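Long-range contact in acyl-CoA dehydrogenase domain protein Tcur3483 (Thermomonospora curvata, PDB 6WY9), which binds FAD and probably acts as an oxidoreductase on CH-CH groups, as in other members of the acyl-CoA dehydrogenase family: residues 180-192 against 203-217. Sequence-based numbering, arbitrary orientation.
Sequences GANTADYIWLACR and ISIIIVPTDAEGFSW
I187, L189 and C191 face V208, I206 and S204 across an antiparallel beta hairpin in the middle domain of this acyl-CoA dehydrogenase, a worked example of how paired strands satisfy each other's backbone polar atoms. Each pair exchanges two N-H...O bonds; I206 N to L189 O is a short one at 2.7 Å, whereas L189 N reaches I206 O less directly, with 147° at the hydrogen. Between them, CA-H...O contacts such as that of I207 CA with I187 O give the carbonyls a second, weaker partner. Strand 186-192 turns its other edge to strand 142-145, where the backbone of W188 bonds to those of A143 and G145, and that of A190 to G145, a residue of the flavin pocket.

Side chains pack on the face that carries W188, I205, R192 and I203. I205 sets CG2 over the centre of the W188 six-membered ring, a CH-pi contact 3.6 Å from the centroid; CG of W188 lies anti to its backbone N (chi1 171°), which lays the indole across I205. NE1 is satisfied by the hydroxyl of Y146, itself an FAD-binding residue, so a leucine in place of W188 would probably cost that hydroxyl its indole partner and strip the flat cover from I205. R192 spreads one guanidinium face over I203 CG1, while NH1 bonds to the carbonyls of A156 and L158 and NH2 to that of K199. At the other end, before the strand begins, N182 CB sits over one face of the W217 indole.

Past the Y186-P209 pair, at the open end of the hairpin, T210 adds two bonds: its N meets D185 O from above the carbonyl plane, and OG1 donates to A184 O at 2.7 Å.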
loop_
_atom_site.group_PDB
_atom_site.type_symbol
_atom_site.label_atom_id
_atom_site.label_comp_id
_atom_site.label_asym_id
_atom_site.label_seq_id
_atom_site.Cartn_x
_atom_site.Cartn_y
_atom_site.Cartn_z
ATOM N N GLY A 180 -20.367 -10.798 25.419
ATOM C CA GLY A 180 -21.118 -11.892 25.983
ATOM C C GLY A 180 -21.454 -11.748 27.461
ATOM O O GLY A 180 -22.047 -12.671 28.027
ATOM N N ALA A 181 -21.086 -10.648 28.121
ATOM C CA ALA A 181 -21.330 -10.604 29.561
ATOM C C ALA A 181 -22.815 -10.739 29.875
ATOM O O ALA A 181 -23.171 -11.235 30.943
ATOM C CB ALA A 181 -20.770 -9.325 30.191
ATOM N N ASN A 182 -23.689 -10.298 28.960
ATOM C CA ASN A 182 -25.138 -10.391 29.149
ATOM C C ASN A 182 -25.661 -11.821 29.040
ATOM O O ASN A 182 -26.775 -12.098 29.507
ATOM C CB ASN A 182 -25.862 -9.505 28.122
ATOM C CG ASN A 182 -25.445 -9.810 26.660
ATOM O OD1 ASN A 182 -24.271 -10.013 26.359
ATOM N ND2 ASN A 182 -26.419 -9.839 25.760
ATOM N N THR A 183 -24.896 -12.733 28.426
ATOM C CA THR A 183 -25.328 -14.118 28.243
ATOM C C THR A 183 -24.438 -15.122 28.947
ATOM O O THR A 183 -24.758 -16.309 28.933
ATOM C CB THR A 183 -25.387 -14.496 26.740
ATOM O OG1 THR A 183 -24.079 -14.431 26.150
ATOM C CG2 THR A 183 -26.306 -13.560 25.984
ATOM N N ALA A 184 -23.333 -14.691 29.543
ATOM C CA ALA A 184 -22.394 -15.575 30.215
ATOM C C ALA A 184 -22.847 -15.879 31.647
ATOM O O ALA A 184 -23.640 -15.147 32.249
ATOM C CB ALA A 184 -20.993 -14.954 30.239
ATOM N N ASP A 185 -22.319 -16.983 32.184
ATOM C CA ASP A 185 -22.481 -17.350 33.584
ATOM C C ASP A 185 -21.326 -16.894 34.463
ATOM O O ASP A 185 -21.503 -16.804 35.686
ATOM C CB ASP A 185 -22.605 -18.866 33.729
ATOM C CG ASP A 185 -23.651 -19.448 32.819
ATOM O OD1 ASP A 185 -24.843 -19.122 32.983
ATOM O OD2 ASP A 185 -23.271 -20.218 31.922
ATOM N N TYR A 186 -20.147 -16.649 33.882
ATOM C CA TYR A 186 -18.972 -16.242 34.649
ATOM C C TYR A 186 -18.115 -15.280 33.841
ATOM O O TYR A 186 -18.014 -15.397 32.615
ATOM C CB TYR A 186 -18.103 -17.429 35.038
ATOM C CG TYR A 186 -18.806 -18.439 35.910
ATOM C CD1 TYR A 186 -18.965 -18.214 37.279
ATOM C CD2 TYR A 186 -19.293 -19.613 35.368
ATOM C CE1 TYR A 186 -19.604 -19.143 38.073
ATOM C CE2 TYR A 186 -19.926 -20.548 36.151
ATOM C CZ TYR A 186 -20.076 -20.310 37.499
ATOM O OH TYR A 186 -20.709 -21.250 38.265
ATOM N N ILE A 187 -17.481 -14.340 34.551
ATOM C CA ILE A 187 -16.492 -13.437 33.982
ATOM C C ILE A 187 -15.104 -13.946 34.348
ATOM O O ILE A 187 -14.824 -14.257 35.518
ATOM C CB ILE A 187 -16.688 -11.988 34.477
ATOM C CG1 ILE A 187 -18.167 -11.591 34.420
ATOM C CG2 ILE A 187 -15.867 -11.024 33.633
ATOM C CD1 ILE A 187 -18.764 -11.480 32.986
ATOM N N TRP A 188 -14.236 -14.035 33.343
ATOM C CA TRP A 188 -12.813 -14.281 33.554
ATOM C C TRP A 188 -12.187 -12.908 33.771
ATOM O O TRP A 188 -11.919 -12.187 32.814
ATOM C CB TRP A 188 -12.258 -15.000 32.341
ATOM C CG TRP A 188 -10.815 -15.196 32.207
ATOM C CD1 TRP A 188 -9.929 -14.353 31.610
ATOM C CD2 TRP A 188 -10.083 -16.385 32.551
ATOM N NE1 TRP A 188 -8.675 -14.936 31.574
ATOM C CE2 TRP A 188 -8.742 -16.177 32.159
ATOM C CE3 TRP A 188 -10.430 -17.593 33.168
ATOM C CZ2 TRP A 188 -7.744 -17.126 32.375
ATOM C CZ3 TRP A 188 -9.441 -18.538 33.375
ATOM C CH2 TRP A 188 -8.113 -18.298 32.982
ATOM N N LEU A 189 -11.987 -12.524 35.039
ATOM C CA LEU A 189 -11.786 -11.119 35.391
ATOM C C LEU A 189 -10.347 -10.849 35.823
ATOM O O LEU A 189 -9.861 -11.436 36.801
ATOM C CB LEU A 189 -12.756 -10.684 36.487
ATOM C CG LEU A 189 -12.750 -9.186 36.795
ATOM C CD1 LEU A 189 -13.376 -8.396 35.637
ATOM C CD2 LEU A 189 -13.489 -8.938 38.106
ATOM N N ALA A 190 -9.689 -9.916 35.111
ATOM C CA ALA A 190 -8.345 -9.461 35.445
ATOM C C ALA A 190 -8.441 -8.317 36.448
ATOM O O ALA A 190 -9.047 -7.289 36.145
ATOM C CB ALA A 190 -7.602 -9.022 34.186
ATOM N N CYS A 191 -7.859 -8.508 37.647
ATOM C CA CYS A 191 -7.948 -7.561 38.756
ATOM C C CYS A 191 -6.562 -7.230 39.296
ATOM O O CYS A 191 -5.651 -8.066 39.281
ATOM C CB CYS A 191 -8.769 -8.110 39.958
ATOM S SG CYS A 191 -10.419 -8.758 39.646
ATOM N N ARG A 192 -6.439 -6.018 39.834
ATOM C CA ARG A 192 -5.265 -5.591 40.608
ATOM C C ARG A 192 -5.361 -6.120 42.038
ATOM O O ARG A 192 -6.209 -5.681 42.823
ATOM C CB ARG A 192 -5.158 -4.069 40.611
ATOM C CG ARG A 192 -4.022 -3.493 41.499
ATOM C CD ARG A 192 -2.688 -3.505 40.769
ATOM N NE ARG A 192 -2.882 -3.152 39.367
ATOM C CZ ARG A 192 -2.051 -3.453 38.368
ATOM N NH1 ARG A 192 -2.376 -3.121 37.126
ATOM N NH2 ARG A 192 -0.912 -4.106 38.591
ATOM N N ILE A 203 -1.376 -8.404 39.274
ATOM C CA ILE A 203 -2.644 -8.764 38.644
ATOM C C ILE A 203 -2.979 -10.211 38.967
ATOM O O ILE A 203 -2.091 -11.070 38.992
ATOM C CB ILE A 203 -2.549 -8.548 37.127
ATOM C CG1 ILE A 203 -2.359 -7.065 36.838
ATOM C CG2 ILE A 203 -3.805 -9.084 36.391
ATOM C CD1 ILE A 203 -1.892 -6.806 35.420
ATOM N N SER A 204 -4.256 -10.480 39.205
ATOM C CA SER A 204 -4.743 -11.850 39.268
ATOM C C SER A 204 -5.975 -12.011 38.383
ATOM O O SER A 204 -6.695 -11.047 38.097
ATOM C CB SER A 204 -5.063 -12.255 40.712
ATOM O OG SER A 204 -3.965 -11.975 41.566
ATOM N N ILE A 205 -6.177 -13.235 37.912
ATOM C CA ILE A 205 -7.411 -13.644 37.250
ATOM C C ILE A 205 -8.360 -14.207 38.305
ATOM O O ILE A 205 -7.980 -15.093 39.084
ATOM C CB ILE A 205 -7.100 -14.679 36.151
ATOM C CG1 ILE A 205 -6.316 -14.009 35.012
ATOM C CG2 ILE A 205 -8.370 -15.401 35.658
ATOM C CD1 ILE A 205 -7.092 -12.940 34.234
ATOM N N ILE A 206 -9.585 -13.678 38.362
ATOM C CA ILE A 206 -10.607 -14.173 39.287
ATOM C C ILE A 206 -11.904 -14.473 38.531
ATOM O O ILE A 206 -12.352 -13.668 37.700
ATOM C CB ILE A 206 -10.891 -13.175 40.430
ATOM C CG1 ILE A 206 -9.584 -12.675 41.042
ATOM C CG2 ILE A 206 -11.765 -13.849 41.483
ATOM C CD1 ILE A 206 -9.755 -11.769 42.317
ATOM N N ILE A 207 -12.524 -15.618 38.834
ATOM C CA ILE A 207 -13.791 -15.979 38.196
ATOM C C ILE A 207 -14.935 -15.407 39.023
ATOM O O ILE A 207 -15.071 -15.710 40.215
ATOM C CB ILE A 207 -13.937 -17.501 38.016
ATOM C CG1 ILE A 207 -12.759 -18.067 37.210
ATOM C CG2 ILE A 207 -15.302 -17.856 37.328
ATOM C CD1 ILE A 207 -12.824 -19.592 37.033
ATOM N N VAL A 208 -15.759 -14.587 38.390
ATOM C CA VAL A 208 -16.864 -13.906 39.047
ATOM C C VAL A 208 -18.167 -14.417 38.448
ATOM O O VAL A 208 -18.379 -14.292 37.237
ATOM C CB VAL A 208 -16.768 -12.382 38.893
ATOM C CG1 VAL A 208 -17.956 -11.721 39.603
ATOM C CG2 VAL A 208 -15.424 -11.878 39.419
ATOM N N PRO A 209 -19.083 -14.966 39.246
ATOM C CA PRO A 209 -20.390 -15.360 38.703
ATOM C C PRO A 209 -21.203 -14.133 38.303
ATOM O O PRO A 209 -21.178 -13.100 38.980
ATOM C CB PRO A 209 -21.036 -16.119 39.868
ATOM C CG PRO A 209 -20.436 -15.486 41.073
ATOM C CD PRO A 209 -19.010 -15.149 40.706
ATOM N N THR A 210 -21.916 -14.247 37.176
ATOM C CA THR A 210 -22.676 -13.112 36.671
ATOM C C THR A 210 -23.960 -12.890 37.448
ATOM O O THR A 210 -24.632 -11.881 37.216
ATOM C CB THR A 210 -22.987 -13.270 35.163
ATOM O OG1 THR A 210 -23.610 -14.542 34.879
ATOM C CG2 THR A 210 -21.713 -13.135 34.363
ATOM N N ASP A 211 -24.313 -13.787 38.357
ATOM C CA ASP A 211 -25.413 -13.538 39.282
ATOM C C ASP A 211 -24.935 -12.968 40.612
ATOM O O ASP A 211 -25.760 -12.716 41.495
ATOM C CB ASP A 211 -26.199 -14.826 39.531
ATOM C CG ASP A 211 -25.334 -15.923 40.105
ATOM O OD1 ASP A 211 -24.140 -15.666 40.382
ATOM O OD2 ASP A 211 -25.840 -17.044 40.273
ATOM N N ALA A 212 -23.630 -12.782 40.783
ATOM C CA ALA A 212 -23.116 -12.208 42.019
ATOM C C ALA A 212 -23.802 -10.885 42.309
ATOM O O ALA A 212 -24.144 -10.124 41.399
ATOM C CB ALA A 212 -21.602 -11.995 41.929
ATOM N N GLU A 213 -24.032 -10.637 43.589
ATOM C CA GLU A 213 -24.534 -9.353 44.045
ATOM C C GLU A 213 -23.462 -8.286 43.865
ATOM O O GLU A 213 -22.299 -8.489 44.223
ATOM C CB GLU A 213 -24.953 -9.455 45.518
ATOM C CG GLU A 213 -25.364 -8.137 46.146
ATOM C CD GLU A 213 -25.911 -8.296 47.562
ATOM O OE1 GLU A 213 -26.995 -7.744 47.849
ATOM O OE2 GLU A 213 -25.262 -8.980 48.383
ATOM N N GLY A 214 -23.859 -7.135 43.348
ATOM C CA GLY A 214 -22.914 -6.116 42.945
ATOM C C GLY A 214 -22.437 -6.208 41.497
ATOM O O GLY A 214 -21.734 -5.294 41.032
ATOM N N PHE A 215 -22.777 -7.268 40.766
ATOM C CA PHE A 215 -22.425 -7.317 39.350
ATOM C C PHE A 215 -23.568 -6.770 38.506
ATOM O O PHE A 215 -24.733 -7.051 38.771
ATOM C CB PHE A 215 -22.087 -8.738 38.897
ATOM C CG PHE A 215 -21.909 -8.865 37.399
ATOM C CD1 PHE A 215 -20.702 -8.513 36.788
ATOM C CD2 PHE A 215 -22.947 -9.315 36.598
ATOM C CE1 PHE A 215 -20.537 -8.623 35.405
ATOM C CE2 PHE A 215 -22.777 -9.415 35.209
ATOM C CZ PHE A 215 -21.580 -9.080 34.623
ATOM N N SER A 216 -23.229 -5.991 37.482
ATOM C CA SER A 216 -24.228 -5.440 36.578
ATOM C C SER A 216 -23.557 -5.160 35.239
ATOM O O SER A 216 -22.328 -5.093 35.151
ATOM C CB SER A 216 -24.866 -4.173 37.174
ATOM O OG SER A 216 -24.022 -3.040 37.005
ATOM N N TRP A 217 -24.364 -5.022 34.180
ATOM C CA TRP A 217 -23.843 -4.746 32.840
ATOM C C TRP A 217 -24.810 -3.831 32.101
ATOM O O TRP A 217 -25.998 -3.773 32.434
ATOM C CB TRP A 217 -23.643 -6.038 32.028
ATOM C CG TRP A 217 -24.957 -6.762 31.786
ATOM C CD1 TRP A 217 -25.543 -7.708 32.590
ATOM C CD2 TRP A 217 -25.856 -6.569 30.674
ATOM N NE1 TRP A 217 -26.742 -8.117 32.038
ATOM C CE2 TRP A 217 -26.950 -7.436 30.863
ATOM C CE3 TRP A 217 -25.838 -5.735 29.542
ATOM C CZ2 TRP A 217 -28.013 -7.493 29.976
ATOM C CZ3 TRP A 217 -26.888 -5.804 28.656
ATOM C CH2 TRP A 217 -27.958 -6.680 28.871
#